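Local coordinates for probable transcriptional regulator, TetR family protein (Rhodococcus sp., PDB 3BJB) that probably binds cis-regulatory DNA through an N-terminal helix-turn-helix and controls transcription as a TetR-family regulator, at residues E33-K38 / P114-A119; F70-V75 / V132-K137; V25-A30 / K50-A55; V83-S88 / Y100-R105; L163-Q168 / D196-N201. All coordinates share one frame; numbering follows the deposited sequence.

Contact 1. Residues E33-K38 / P114-A119; sequences ELATEK and PALSTA
Helices 22-37 and 114-126 meet steeply here, the end of the first against the beginning of the second. The axes of their short segments pass 7.4 Å apart, with 113° between the chain directions. Ala35 and Leu116 lie at the crossing, their CA atoms only 4.8 Å from each other, a spacing that the small Ala35 allows. Lys38 is where the chain leaves helical geometry after helix 22-37. The methyl of Ala35 points at the partner helix and rests between two apolar groups: its CB is 3.7 Å from CD1 of Leu116 and 4.1 Å from CB of Ala119. Leu116 has CG anti to its backbone N (chi1 176°), and its two methyl branches divide the work, CD1 going to Ala35 and CD2 to OG1 of Thr36. The Thr36 side chain crosses Leu116 obliquely, with OG1 3.9 Å from Leu116 CB; that hydroxyl is hydrogen-bonded to Ile32 O, one turn back in its own helix. From the other helix, CB of Ala115 sits against Ala35 O at 3.6 Å. A water links the backbones at the margin, donating to Ala115 O at 2.7 Å and weakly to Lys38 O. Direct attachment is therefore by van der Waals packing of alanine methyls, Leu116 and Thr36, and the small methyls are consistent with the close approach of these two helices.

Contact 2. Residues F70-V75 / V132-K137; sequences FVAVMV and VPDAGK
Val71 makes the largest single contribution to this contact between helix 66-86 and the loop and first turn of helix 134-150. Its CG1 stands anti to the backbone N (chi1 162°), which sends that methyl across to Asp134, where it lies 3.4 Å from CB. The same methyl also reaches CG2 of Val132, at 4.2 Å, so one branch of the valine is shared between the approaching loop and the first turn after it. The Val71 and Asp134 side chains cross obliquely. Asp134 has an unusual first torsion (chi1 -97°), and its carboxylate passes beside helix 66-86, with OD2 3.8 Å from the methyl of Ala72. In TetR-family proteins the long helix that follows the helix-turn-helix joins the DNA-binding domain to the C-terminal domain; helix 66-86 has that place here, and this contact packs its first half against the C-terminal domain. One turn beyond Val71, Val75 repeats the rotamer (chi1 161°) but uses its other branch. CG2, anti to the carbonyl carbon, lies 4.0 Å from Asp134 O and equally far from CB of Lys137. The Lys137 chain sets out toward the helix, then leads away, extended through chi2 and chi3 and bending only at chi4, so that its aliphatic base does the touching. On another side of helix 66-86, Met74, a selenomethionine, packs on Met120 and Thr124 of helix 114-126, while Val75 also meets Val138 of helix 134-150.

Contact 3. Residues V25-A30 / K50-A55; sequences VRMLEA and KRAGVA
The chain leaving helix 45-51 runs close against helix 22-37, bringing the CA atoms of Met27 and Ala52 to 4.7 Å and those of Ala30 and Arg51 to 5.5 Å. Ala52 is the centre of the contact. Its methyl is directed at helix 22-37 and sits low on the backbone between Arg26 and Met27, 3.5 Å from Arg26 O and equally close to CA of Met27. Met27, a selenomethionine, has CG anti to its carbonyl carbon (chi1 -67°), so the first part of the side chain passes the same methyl, CG lying 3.8 Å from Ala52 CB. Its chain then bends at chi3, and SE makes a looser approach of 4.5 Å to CG2 of Val54. At the other end, CB of Ala30 faces CB of Arg51 and also lies 3.6 Å from Ala52 N. Arg51 bends at chi2 (-100°), and its guanidinium leaves the interface to form a salt bridge with Glu37, plus a long, weak ion pair with Glu33, both farther along helix 22-37. Arg26 contributes its CB, beside Ala52, while the extended rest of its chain leads away. Gly53, with positive phi (57°), lets the backbone turn out of helix 45-51, and Ala55 takes the N-cap position of the next helix. This is the turn of the predicted helix-turn-helix, between helix 45-51 and helix 56-62, the latter being the recognition helix by analogy with the family. Helix 22-37 packs against that turn, and Phe63, just beyond helix 56-62, packs against Met27 and Leu28.

Contact 4. Residues V83-S88 / Y100-R105; sequences VGFKKS and YNVLVR
Aromatic packing and an arginine that reaches two backbone carbonyls share this contact between the end of helix 66-86 and helix 95-111. The apolar part centres on Phe85, whose CG is anti to the backbone N, projecting the ring toward the other helix. CG1 of Val102 comes in over one face, 3.6 Å from the ring centroid and 22° off the normal, a CH-pi contact displaced toward the CZ end of the ring. The methyl gets there because CG1 is anti to the Val102 carbonyl carbon. Beside it, Phe85 CE1 lies 3.7 Å from Asn101 O. An alanine in place of Phe85 would remove the ring that Val102 CG1 and the Arg105 guanidinium lie against, and would probably loosen the link between the two helices.

The polar part belongs to Arg105, whose chain folds at chi2 and chi3 to bring its guanidinium to the end of helix 66-86. NH1 gives a nearly straight but long and weak hydrogen bond to Gly84 O, 3.3 Å away and in the guanidinium plane. NH2 gives a second weak bond, of 3.0 Å but more bent, to Ser88 O in the segment after the helix. Phe85 CD1 lies over a face of the guanidinium, 4.1 Å from Arg105 NH2, with the two planes turned 44° apart. A positive group beside these carbonyls would probably be favoured by the C-terminal end of the helix dipole. Behind this surface-lying contact, helix 134-150 packs on both sides, Ala149 meeting Phe85 and Val102, while Tyr100 and Leu103 face helix 184-198.

Contact 5. Residues L163-Q168 / D196-N201; sequences LRLLVQ and DLLLVN
This is a buried leucine-only packing contact between helices 157-179 and 184-198, which in TetR-family proteins commonly pair with their counterparts in a four-helix dimer bundle. That arrangement fits here, because the second subunit lies against the same region: Leu198 meets Leu198 of the second subunit, and Arg164 forms a salt bridge with Asp190 of that subunit. Leu198 spreads its two methyls over helix 157-179, CD1 lying 3.9 Å from CA of Leu166 and CD2 3.8 Å from CB of Leu165. It crosses the Leu165 side chain at about a right angle. Replacing Leu198 by an alanine would remove both methyl branches and would probably weaken packing within the subunit and across the dimer interface together. Leu199, the first residue after helix 184-198, adds CD1, 3.9 Å from CD2 of Leu166. The Leu166 chain starts with CG anti to the backbone N (chi1 -170°), so it points between Leu198 and Leu199, and it also packs on Val99 and Leu103 of helix 95-111. Leu163 starts away from the partner, yet its end turns back, placing CD2 3.7 Å from CD2 of Leu199.

Contacts 1 and 3 both use helix 22-37: contact 3 packs the turn of the predicted helix-turn-helix on it, and contact 1, centred about 15 Å from the centre of contact 3, joins its far end to the C-terminal domain. They touch through Arg51. Helix 66-86 serves contacts 2 and 4, whose centres lie about 20 Å apart on opposite sides of the chain's centre. Phe70 of contact 2 packs on Ala35 of contact 1, and Leu103 of contact 4 on Leu166 of contact 5. Contact 3 closes first along the chain, interleaved with contact 1; contacts 1 and 2 also interleave, contact 4 falls within both spans, and contact 5 comes last. The centres of contacts 3 and 5 are about 37 Å apart, separating the predicted DNA-binding end from the dimer interface.

Contact 1. Residues E33-K38 / P114-A119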
# COMPACT_ATOMS: atom_id res chain seq x y z
N GLU B 33 19.76 1.95 -10.49
CA GLU B 33 20.82 0.96 -10.18
C GLU B 33 21.03 0.73 -8.69
O GLU B 33 21.26 -0.41 -8.26
CB GLU B 33 22.19 1.40 -10.70
CG GLU B 33 22.19 2.33 -11.87
CD GLU B 33 23.47 2.19 -12.66
OE1 GLU B 33 24.47 2.88 -12.32
OE2 GLU B 33 23.49 1.35 -13.58
N LEU B 34 20.98 1.79 -7.89
CA LEU B 34 21.19 1.59 -6.47
C LEU B 34 20.02 0.88 -5.81
O LEU B 34 20.21 -0.03 -5.00
CB LEU B 34 21.59 2.88 -5.77
CG LEU B 34 23.09 3.05 -6.04
CD1 LEU B 34 23.49 4.39 -6.73
CD2 LEU B 34 23.86 2.79 -4.75
N ALA B 35 18.81 1.25 -6.19
CA ALA B 35 17.64 0.60 -5.66
C ALA B 35 17.58 -0.80 -6.22
O ALA B 35 16.94 -1.66 -5.62
CB ALA B 35 16.39 1.36 -6.01
N THR B 36 18.24 -1.04 -7.37
CA THR B 36 18.31 -2.40 -7.93
C THR B 36 19.29 -3.27 -7.15
O THR B 36 19.09 -4.49 -7.04
CB THR B 36 18.59 -2.43 -9.46
OG1 THR B 36 17.40 -2.05 -10.17
CG2 THR B 36 18.99 -3.83 -9.94
N GLU B 37 20.31 -2.66 -6.55
CA GLU B 37 21.33 -3.43 -5.86
C GLU B 37 21.12 -3.55 -4.34
O GLU B 37 21.71 -4.41 -3.70
CB GLU B 37 22.72 -2.85 -6.17
CG GLU B 37 22.97 -2.69 -7.67
CD GLU B 37 24.08 -1.67 -8.03
OE1 GLU B 37 24.51 -1.66 -9.21
OE2 GLU B 37 24.52 -0.88 -7.16
N LYS B 38 20.33 -2.67 -3.74
CA LYS B 38 20.18 -2.73 -2.29
C LYS B 38 18.80 -2.23 -2.06
O LYS B 38 18.32 -1.40 -2.83
CB LYS B 38 21.15 -1.80 -1.56
CG LYS B 38 22.26 -1.22 -2.41
CD LYS B 38 23.35 -0.45 -1.64
CE LYS B 38 24.61 -0.27 -2.56
NZ LYS B 38 25.89 0.28 -1.97
N PRO B 114 12.17 -6.68 -8.05
CA PRO B 114 11.40 -6.52 -6.83
C PRO B 114 12.03 -5.42 -6.04
O PRO B 114 11.32 -4.55 -5.51
CB PRO B 114 11.57 -7.87 -6.11
CG PRO B 114 12.05 -8.82 -7.19
CD PRO B 114 12.89 -7.96 -8.07
N ALA B 115 13.35 -5.43 -5.99
CA ALA B 115 14.03 -4.55 -5.08
C ALA B 115 13.73 -3.08 -5.46
O ALA B 115 13.24 -2.32 -4.63
CB ALA B 115 15.54 -4.88 -5.03
N LEU B 116 13.93 -2.73 -6.73
CA LEU B 116 13.55 -1.41 -7.28
C LEU B 116 12.08 -1.04 -7.12
O LEU B 116 11.75 0.05 -6.71
CB LEU B 116 13.87 -1.35 -8.77
CG LEU B 116 13.45 -0.11 -9.54
CD1 LEU B 116 14.17 1.14 -9.02
CD2 LEU B 116 13.74 -0.33 -11.06
N SER B 117 11.20 -1.96 -7.47
CA SER B 117 9.76 -1.78 -7.28
C SER B 117 9.34 -1.50 -5.84
O SER B 117 8.56 -0.58 -5.58
CB SER B 117 9.03 -3.00 -7.82
OG SER B 117 9.26 -3.03 -9.23
N THR B 118 9.88 -2.27 -4.92
CA THR B 118 9.68 -2.02 -3.52
C THR B 118 10.08 -0.61 -3.16
O THR B 118 9.31 0.10 -2.48
CB THR B 118 10.50 -3.02 -2.75
OG1 THR B 118 10.13 -4.33 -3.18
CG2 THR B 118 10.32 -2.86 -1.29
N ALA B 119 11.24 -0.13 -3.59
CA ALA B 119 11.57 1.26 -3.27
C ALA B 119 10.60 2.30 -3.87
O ALA B 119 10.41 3.37 -3.29
CB ALA B 119 12.99 1.58 -3.67
O HOH W 1 14.83 -1.45 -2.69

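Contact 2. Residues F70-V75 / V132-K137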
# COMPACT_ATOMS: atom_id res chain seq x y z
N PHE B 70 12.69 8.89 -5.52
CA PHE B 70 11.99 7.68 -5.96
C PHE B 70 10.54 7.83 -6.45
O PHE B 70 10.04 6.99 -7.18
CB PHE B 70 12.15 6.58 -4.93
CG PHE B 70 13.51 6.07 -4.89
CD1 PHE B 70 13.97 5.26 -5.91
CD2 PHE B 70 14.37 6.42 -3.85
CE1 PHE B 70 15.28 4.77 -5.90
CE2 PHE B 70 15.68 5.94 -3.83
CZ PHE B 70 16.13 5.13 -4.86
N VAL B 71 9.91 8.93 -6.09
CA VAL B 71 8.63 9.29 -6.68
C VAL B 71 8.84 9.73 -8.12
O VAL B 71 8.11 9.30 -9.01
CB VAL B 71 7.95 10.40 -5.87
CG1 VAL B 71 6.86 11.08 -6.71
CG2 VAL B 71 7.38 9.82 -4.58
N ALA B 72 9.86 10.55 -8.36
CA ALA B 72 10.25 10.92 -9.72
C ALA B 72 10.70 9.70 -10.52
O ALA B 72 10.49 9.67 -11.73
CB ALA B 72 11.34 11.99 -9.70
N VAL B 73 11.35 8.72 -9.88
CA VAL B 73 11.77 7.50 -10.59
C VAL B 73 10.52 6.76 -11.04
O VAL B 73 10.43 6.38 -12.19
CB VAL B 73 12.70 6.56 -9.77
CG1 VAL B 73 12.69 5.15 -10.32
CG2 VAL B 73 14.13 7.07 -9.76
N MSE B 74 9.57 6.57 -10.13
CA MSE B 74 8.26 5.99 -10.43
C MSE B 74 7.52 6.67 -11.62
O MSE B 74 7.04 6.00 -12.53
CB MSE B 74 7.42 6.03 -9.17
CG MSE B 74 5.97 5.65 -9.36
SE MSE B 74 5.62 3.77 -9.00
CE MSE B 74 6.51 2.96 -10.54
N VAL B 75 7.43 8.00 -11.61
CA VAL B 75 6.80 8.78 -12.67
C VAL B 75 7.47 8.53 -14.03
O VAL B 75 6.77 8.31 -15.05
CB VAL B 75 6.80 10.29 -12.31
CG1 VAL B 75 6.59 11.18 -13.53
CG2 VAL B 75 5.75 10.57 -11.25
N VAL B 132 5.47 16.51 -1.32
CA VAL B 132 6.15 16.11 -2.54
C VAL B 132 5.13 16.10 -3.66
O VAL B 132 4.32 15.17 -3.76
CB VAL B 132 6.99 14.80 -2.39
CG1 VAL B 132 6.69 14.07 -1.08
CG2 VAL B 132 6.85 13.88 -3.62
N PRO B 133 5.15 17.16 -4.49
CA PRO B 133 4.14 17.48 -5.50
C PRO B 133 4.22 16.63 -6.75
O PRO B 133 3.42 16.82 -7.67
CB PRO B 133 4.45 18.95 -5.85
CG PRO B 133 5.49 19.41 -4.87
CD PRO B 133 6.23 18.17 -4.48
N ASP B 134 5.18 15.71 -6.81
CA ASP B 134 5.24 14.73 -7.88
C ASP B 134 4.37 13.53 -7.49
O ASP B 134 4.11 12.64 -8.31
CB ASP B 134 6.68 14.23 -8.08
CG ASP B 134 7.43 14.93 -9.21
OD1 ASP B 134 6.81 15.68 -10.00
OD2 ASP B 134 8.67 14.72 -9.31
N ALA B 135 3.94 13.49 -6.23
CA ALA B 135 3.22 12.32 -5.71
C ALA B 135 1.89 12.19 -6.45
O ALA B 135 1.53 11.10 -6.84
CB ALA B 135 3.00 12.43 -4.20
N GLY B 136 1.20 13.32 -6.63
CA GLY B 136 -0.00 13.38 -7.48
C GLY B 136 0.21 12.86 -8.90
O GLY B 136 -0.49 11.95 -9.34
N LYS B 137 1.18 13.45 -9.61
CA LYS B 137 1.58 13.04 -10.96
C LYS B 137 1.47 11.55 -11.28
O LYS B 137 1.12 11.20 -12.39
CB LYS B 137 3.01 13.45 -11.26
CG LYS B 137 3.19 14.87 -11.71
CD LYS B 137 4.44 15.00 -12.59
CE LYS B 137 4.83 16.46 -12.79
NZ LYS B 137 3.76 17.20 -13.51

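Contact 3. Residues V25-A30 / K50-A55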
# COMPACT_ATOMS: atom_id res chain seq x y z
N VAL B 25 18.44 12.92 -16.38
CA VAL B 25 18.42 11.49 -16.72
C VAL B 25 19.39 10.63 -15.89
O VAL B 25 18.97 9.61 -15.34
CB VAL B 25 18.62 11.23 -18.24
CG1 VAL B 25 19.25 9.85 -18.51
CG2 VAL B 25 17.29 11.37 -18.98
N ARG B 26 20.67 11.04 -15.80
CA ARG B 26 21.70 10.28 -15.06
C ARG B 26 21.38 10.12 -13.56
O ARG B 26 21.78 9.13 -12.92
CB ARG B 26 23.08 10.92 -15.21
CG ARG B 26 23.61 10.85 -16.60
CD ARG B 26 25.12 10.96 -16.66
NE ARG B 26 25.55 11.06 -18.06
CZ ARG B 26 26.04 12.16 -18.63
NH1 ARG B 26 26.20 13.26 -17.90
NH2 ARG B 26 26.38 12.15 -19.92
N MSE B 27 20.69 11.12 -13.02
CA MSE B 27 20.26 11.12 -11.63
C MSE B 27 19.30 9.98 -11.43
O MSE B 27 19.56 9.13 -10.59
CB MSE B 27 19.66 12.48 -11.24
CG MSE B 27 20.72 13.59 -11.25
SE MSE B 27 20.26 15.24 -10.31
CE MSE B 27 19.83 16.37 -11.88
N LEU B 28 18.23 9.96 -12.23
CA LEU B 28 17.24 8.85 -12.29
C LEU B 28 17.88 7.49 -12.57
O LEU B 28 17.55 6.48 -11.90
CB LEU B 28 16.19 9.15 -13.35
CG LEU B 28 14.97 10.03 -13.02
CD1 LEU B 28 15.21 11.03 -11.91
CD2 LEU B 28 14.43 10.75 -14.26
N GLU B 29 18.79 7.47 -13.55
CA GLU B 29 19.54 6.29 -13.93
C GLU B 29 20.15 5.65 -12.70
O GLU B 29 19.81 4.51 -12.33
CB GLU B 29 20.66 6.68 -14.89
CG GLU B 29 20.86 5.74 -16.08
CD GLU B 29 19.73 5.83 -17.08
OE1 GLU B 29 20.01 6.11 -18.26
OE2 GLU B 29 18.55 5.63 -16.67
N ALA B 30 21.01 6.43 -12.05
CA ALA B 30 21.79 5.99 -10.90
C ALA B 30 20.93 5.56 -9.74
O ALA B 30 21.26 4.60 -9.04
CB ALA B 30 22.72 7.09 -10.46
N LYS B 50 27.28 10.59 -6.38
CA LYS B 50 28.49 9.98 -6.93
C LYS B 50 28.25 9.15 -8.23
O LYS B 50 29.13 9.09 -9.08
CB LYS B 50 29.22 9.13 -5.86
CG LYS B 50 30.41 8.38 -6.44
CD LYS B 50 31.25 7.58 -5.46
CE LYS B 50 32.51 7.08 -6.23
NZ LYS B 50 33.60 6.42 -5.45
N ARG B 51 27.09 8.51 -8.38
CA ARG B 51 26.82 7.78 -9.62
C ARG B 51 26.44 8.72 -10.74
O ARG B 51 27.09 8.73 -11.78
CB ARG B 51 25.73 6.75 -9.42
CG ARG B 51 26.15 5.58 -8.63
CD ARG B 51 26.49 4.40 -9.51
NE ARG B 51 26.93 3.32 -8.64
CZ ARG B 51 26.28 2.17 -8.46
NH1 ARG B 51 25.16 1.91 -9.13
NH2 ARG B 51 26.78 1.27 -7.62
N ALA B 52 25.41 9.53 -10.52
CA ALA B 52 24.96 10.50 -11.51
C ALA B 52 26.04 11.50 -11.88
O ALA B 52 25.83 12.38 -12.73
CB ALA B 52 23.72 11.23 -10.98
N GLY B 53 27.19 11.38 -11.22
CA GLY B 53 28.34 12.27 -11.44
C GLY B 53 28.00 13.73 -11.23
O GLY B 53 28.31 14.56 -12.08
N VAL B 54 27.34 14.02 -10.11
CA VAL B 54 26.89 15.38 -9.79
C VAL B 54 27.22 15.74 -8.33
O VAL B 54 27.54 14.86 -7.52
CB VAL B 54 25.36 15.54 -10.03
CG1 VAL B 54 25.00 15.31 -11.49
CG2 VAL B 54 24.54 14.61 -9.13
N ALA B 55 27.14 17.04 -8.01
CA ALA B 55 27.29 17.52 -6.63
C ALA B 55 26.05 17.14 -5.80
O ALA B 55 24.93 17.15 -6.33
CB ALA B 55 27.49 19.01 -6.60

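Contact 4. Residues V83-S88 / Y100-R105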
# COMPACT_ATOMS: atom_id res chain seq x y z
N VAL B 83 4.59 4.26 -22.88
CA VAL B 83 5.22 4.25 -24.20
C VAL B 83 5.23 2.82 -24.76
O VAL B 83 4.75 2.59 -25.87
CB VAL B 83 6.68 4.79 -24.14
CG1 VAL B 83 7.40 4.62 -25.48
CG2 VAL B 83 6.70 6.24 -23.70
N GLY B 84 5.75 1.88 -23.97
CA GLY B 84 5.93 0.49 -24.39
C GLY B 84 4.62 -0.27 -24.55
O GLY B 84 4.57 -1.29 -25.23
N PHE B 85 3.58 0.23 -23.90
CA PHE B 85 2.25 -0.32 -24.08
C PHE B 85 1.59 0.17 -25.39
O PHE B 85 0.99 -0.62 -26.12
CB PHE B 85 1.36 -0.07 -22.86
CG PHE B 85 0.05 -0.81 -22.91
CD1 PHE B 85 -0.06 -2.10 -22.38
CD2 PHE B 85 -1.08 -0.23 -23.52
CE1 PHE B 85 -1.28 -2.80 -22.44
CE2 PHE B 85 -2.30 -0.92 -23.59
CZ PHE B 85 -2.40 -2.21 -23.04
N LYS B 86 1.71 1.47 -25.68
CA LYS B 86 1.27 2.02 -26.98
C LYS B 86 2.08 1.44 -28.17
O LYS B 86 1.72 1.62 -29.33
CB LYS B 86 1.31 3.55 -26.96
CG LYS B 86 -0.02 4.20 -26.57
CD LYS B 86 0.11 5.71 -26.27
CE LYS B 86 0.49 6.54 -27.51
NZ LYS B 86 -0.46 6.45 -28.65
N LYS B 87 3.18 0.76 -27.83
CA LYS B 87 3.95 -0.07 -28.75
C LYS B 87 3.31 -1.47 -28.74
O LYS B 87 2.19 -1.62 -28.25
CB LYS B 87 5.39 -0.14 -28.23
CG LYS B 87 6.47 0.40 -29.13
CD LYS B 87 7.72 0.70 -28.28
CE LYS B 87 8.97 0.99 -29.11
NZ LYS B 87 9.62 -0.25 -29.59
N SER B 88 4.01 -2.49 -29.24
CA SER B 88 3.47 -3.87 -29.27
C SER B 88 2.77 -4.29 -27.95
O SER B 88 3.43 -4.66 -26.97
CB SER B 88 4.54 -4.88 -29.72
OG SER B 88 5.80 -4.63 -29.09
N TYR B 100 -7.29 -4.20 -17.83
CA TYR B 100 -6.64 -5.40 -17.36
C TYR B 100 -5.27 -5.62 -17.99
O TYR B 100 -4.33 -5.95 -17.29
CB TYR B 100 -7.52 -6.61 -17.63
CG TYR B 100 -6.86 -7.84 -17.13
CD1 TYR B 100 -6.56 -7.97 -15.77
CD2 TYR B 100 -6.49 -8.86 -18.00
CE1 TYR B 100 -5.95 -9.09 -15.28
CE2 TYR B 100 -5.87 -10.01 -17.52
CZ TYR B 100 -5.61 -10.12 -16.14
OH TYR B 100 -4.98 -11.22 -15.61
N ASN B 101 -5.15 -5.47 -19.30
CA ASN B 101 -3.88 -5.75 -19.99
C ASN B 101 -2.73 -4.81 -19.60
O ASN B 101 -1.57 -5.21 -19.60
CB ASN B 101 -4.03 -5.77 -21.52
CG ASN B 101 -4.84 -6.96 -22.03
OD1 ASN B 101 -5.61 -6.82 -23.00
ND2 ASN B 101 -4.68 -8.14 -21.42
N VAL B 102 -3.05 -3.55 -19.30
CA VAL B 102 -2.01 -2.63 -18.87
C VAL B 102 -1.52 -2.99 -17.46
O VAL B 102 -0.31 -2.94 -17.17
CB VAL B 102 -2.45 -1.11 -18.94
CG1 VAL B 102 -3.30 -0.84 -20.13
CG2 VAL B 102 -3.16 -0.65 -17.68
N LEU B 103 -2.47 -3.37 -16.60
CA LEU B 103 -2.19 -3.68 -15.23
C LEU B 103 -1.31 -4.91 -15.17
O LEU B 103 -0.31 -4.91 -14.45
CB LEU B 103 -3.49 -3.82 -14.42
CG LEU B 103 -3.89 -2.69 -13.44
CD1 LEU B 103 -3.45 -1.29 -13.88
CD2 LEU B 103 -5.39 -2.71 -13.17
N VAL B 104 -1.64 -5.92 -15.99
CA VAL B 104 -0.86 -7.15 -16.13
C VAL B 104 0.58 -6.86 -16.59
O VAL B 104 1.55 -7.39 -16.03
CB VAL B 104 -1.54 -8.17 -17.11
CG1 VAL B 104 -0.60 -9.31 -17.50
CG2 VAL B 104 -2.83 -8.73 -16.50
N ARG B 105 0.70 -6.02 -17.61
CA ARG B 105 1.99 -5.53 -18.05
C ARG B 105 2.81 -4.83 -16.97
O ARG B 105 3.99 -5.10 -16.83
CB ARG B 105 1.80 -4.56 -19.20
CG ARG B 105 3.09 -4.07 -19.82
CD ARG B 105 3.72 -5.18 -20.62
NE ARG B 105 3.04 -5.32 -21.91
CZ ARG B 105 3.25 -4.52 -22.96
NH1 ARG B 105 4.13 -3.52 -22.90
NH2 ARG B 105 2.57 -4.75 -24.08

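Contact 5. Residues L163-Q168 / D196-N201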
# COMPACT_ATOMS: atom_id res chain seq x y z
N LEU B 163 -11.57 3.99 -11.64
CA LEU B 163 -10.14 3.83 -11.89
C LEU B 163 -9.26 4.28 -10.73
O LEU B 163 -8.11 3.90 -10.67
CB LEU B 163 -9.74 4.57 -13.16
CG LEU B 163 -10.36 4.00 -14.43
CD1 LEU B 163 -10.28 5.02 -15.55
CD2 LEU B 163 -9.71 2.67 -14.83
N ARG B 164 -9.77 5.11 -9.84
CA ARG B 164 -8.97 5.53 -8.70
C ARG B 164 -9.02 4.38 -7.70
O ARG B 164 -8.00 3.98 -7.17
CB ARG B 164 -9.49 6.85 -8.10
CG ARG B 164 -8.39 7.69 -7.38
CD ARG B 164 -8.95 8.75 -6.38
NE ARG B 164 -10.29 9.14 -6.78
CZ ARG B 164 -11.38 8.85 -6.09
NH1 ARG B 164 -11.25 8.20 -4.94
NH2 ARG B 164 -12.57 9.20 -6.53
N LEU B 165 -10.22 3.83 -7.51
CA LEU B 165 -10.38 2.57 -6.76
C LEU B 165 -9.52 1.39 -7.29
O LEU B 165 -8.97 0.62 -6.51
CB LEU B 165 -11.86 2.18 -6.70
CG LEU B 165 -12.82 3.14 -5.96
CD1 LEU B 165 -14.26 2.62 -6.04
CD2 LEU B 165 -12.44 3.32 -4.52
N LEU B 166 -9.42 1.24 -8.62
CA LEU B 166 -8.60 0.18 -9.18
C LEU B 166 -7.11 0.37 -8.84
O LEU B 166 -6.55 -0.49 -8.17
CB LEU B 166 -8.82 0.02 -10.68
CG LEU B 166 -8.24 -1.19 -11.44
CD1 LEU B 166 -8.66 -2.54 -10.85
CD2 LEU B 166 -8.58 -1.12 -12.93
N VAL B 167 -6.48 1.48 -9.25
CA VAL B 167 -5.02 1.60 -8.99
C VAL B 167 -4.72 1.51 -7.51
O VAL B 167 -3.62 1.12 -7.11
CB VAL B 167 -4.28 2.82 -9.65
CG1 VAL B 167 -4.98 3.32 -10.90
CG2 VAL B 167 -4.04 3.95 -8.67
N GLN B 168 -5.72 1.83 -6.70
CA GLN B 168 -5.59 1.75 -5.24
C GLN B 168 -5.51 0.30 -4.81
O GLN B 168 -4.46 -0.15 -4.35
CB GLN B 168 -6.70 2.54 -4.49
CG GLN B 168 -6.18 3.87 -3.81
CD GLN B 168 -4.66 3.82 -3.39
OE1 GLN B 168 -4.32 3.51 -2.23
NE2 GLN B 168 -3.76 4.12 -4.35
N ASP B 196 -13.23 -6.52 -13.39
CA ASP B 196 -14.58 -6.90 -13.79
C ASP B 196 -15.59 -6.30 -12.83
O ASP B 196 -16.68 -5.84 -13.23
CB ASP B 196 -14.75 -8.42 -13.75
CG ASP B 196 -13.96 -9.14 -14.84
OD1 ASP B 196 -13.28 -8.48 -15.67
OD2 ASP B 196 -14.01 -10.39 -14.87
N LEU B 197 -15.22 -6.33 -11.55
CA LEU B 197 -16.10 -5.79 -10.55
C LEU B 197 -16.12 -4.27 -10.62
O LEU B 197 -17.21 -3.67 -10.80
CB LEU B 197 -15.74 -6.34 -9.17
CG LEU B 197 -16.14 -7.82 -9.10
CD1 LEU B 197 -15.74 -8.46 -7.80
CD2 LEU B 197 -17.66 -8.06 -9.38
N LEU B 198 -14.93 -3.65 -10.54
CA LEU B 198 -14.83 -2.20 -10.44
C LEU B 198 -15.25 -1.45 -11.67
O LEU B 198 -15.80 -0.36 -11.55
CB LEU B 198 -13.45 -1.72 -10.01
CG LEU B 198 -13.11 -1.96 -8.53
CD1 LEU B 198 -11.63 -2.02 -8.22
CD2 LEU B 198 -13.78 -0.93 -7.66
N LEU B 199 -15.00 -2.02 -12.85
CA LEU B 199 -15.22 -1.29 -14.12
C LEU B 199 -16.46 -1.67 -14.94
O LEU B 199 -16.48 -1.44 -16.15
CB LEU B 199 -13.97 -1.37 -15.00
CG LEU B 199 -12.61 -1.04 -14.40
CD1 LEU B 199 -11.54 -1.39 -15.42
CD2 LEU B 199 -12.54 0.44 -13.98
N VAL B 200 -17.48 -2.21 -14.29
CA VAL B 200 -18.76 -2.53 -14.97
C VAL B 200 -19.26 -1.41 -15.86
O VAL B 200 -19.71 -1.68 -16.96
CB VAL B 200 -19.92 -2.88 -14.01
CG1 VAL B 200 -20.07 -4.37 -13.89
CG2 VAL B 200 -19.75 -2.19 -12.64
N ASN B 201 -19.18 -0.16 -15.38
CA ASN B 201 -19.84 0.98 -16.05
C ASN B 201 -18.95 1.84 -16.96
O ASN B 201 -19.28 2.98 -17.26
CB ASN B 201 -20.54 1.84 -14.99
CG ASN B 201 -21.44 1.01 -14.08
OD1 ASN B 201 -22.40 0.38 -14.54
ND2 ASN B 201 -21.13 1.00 -12.78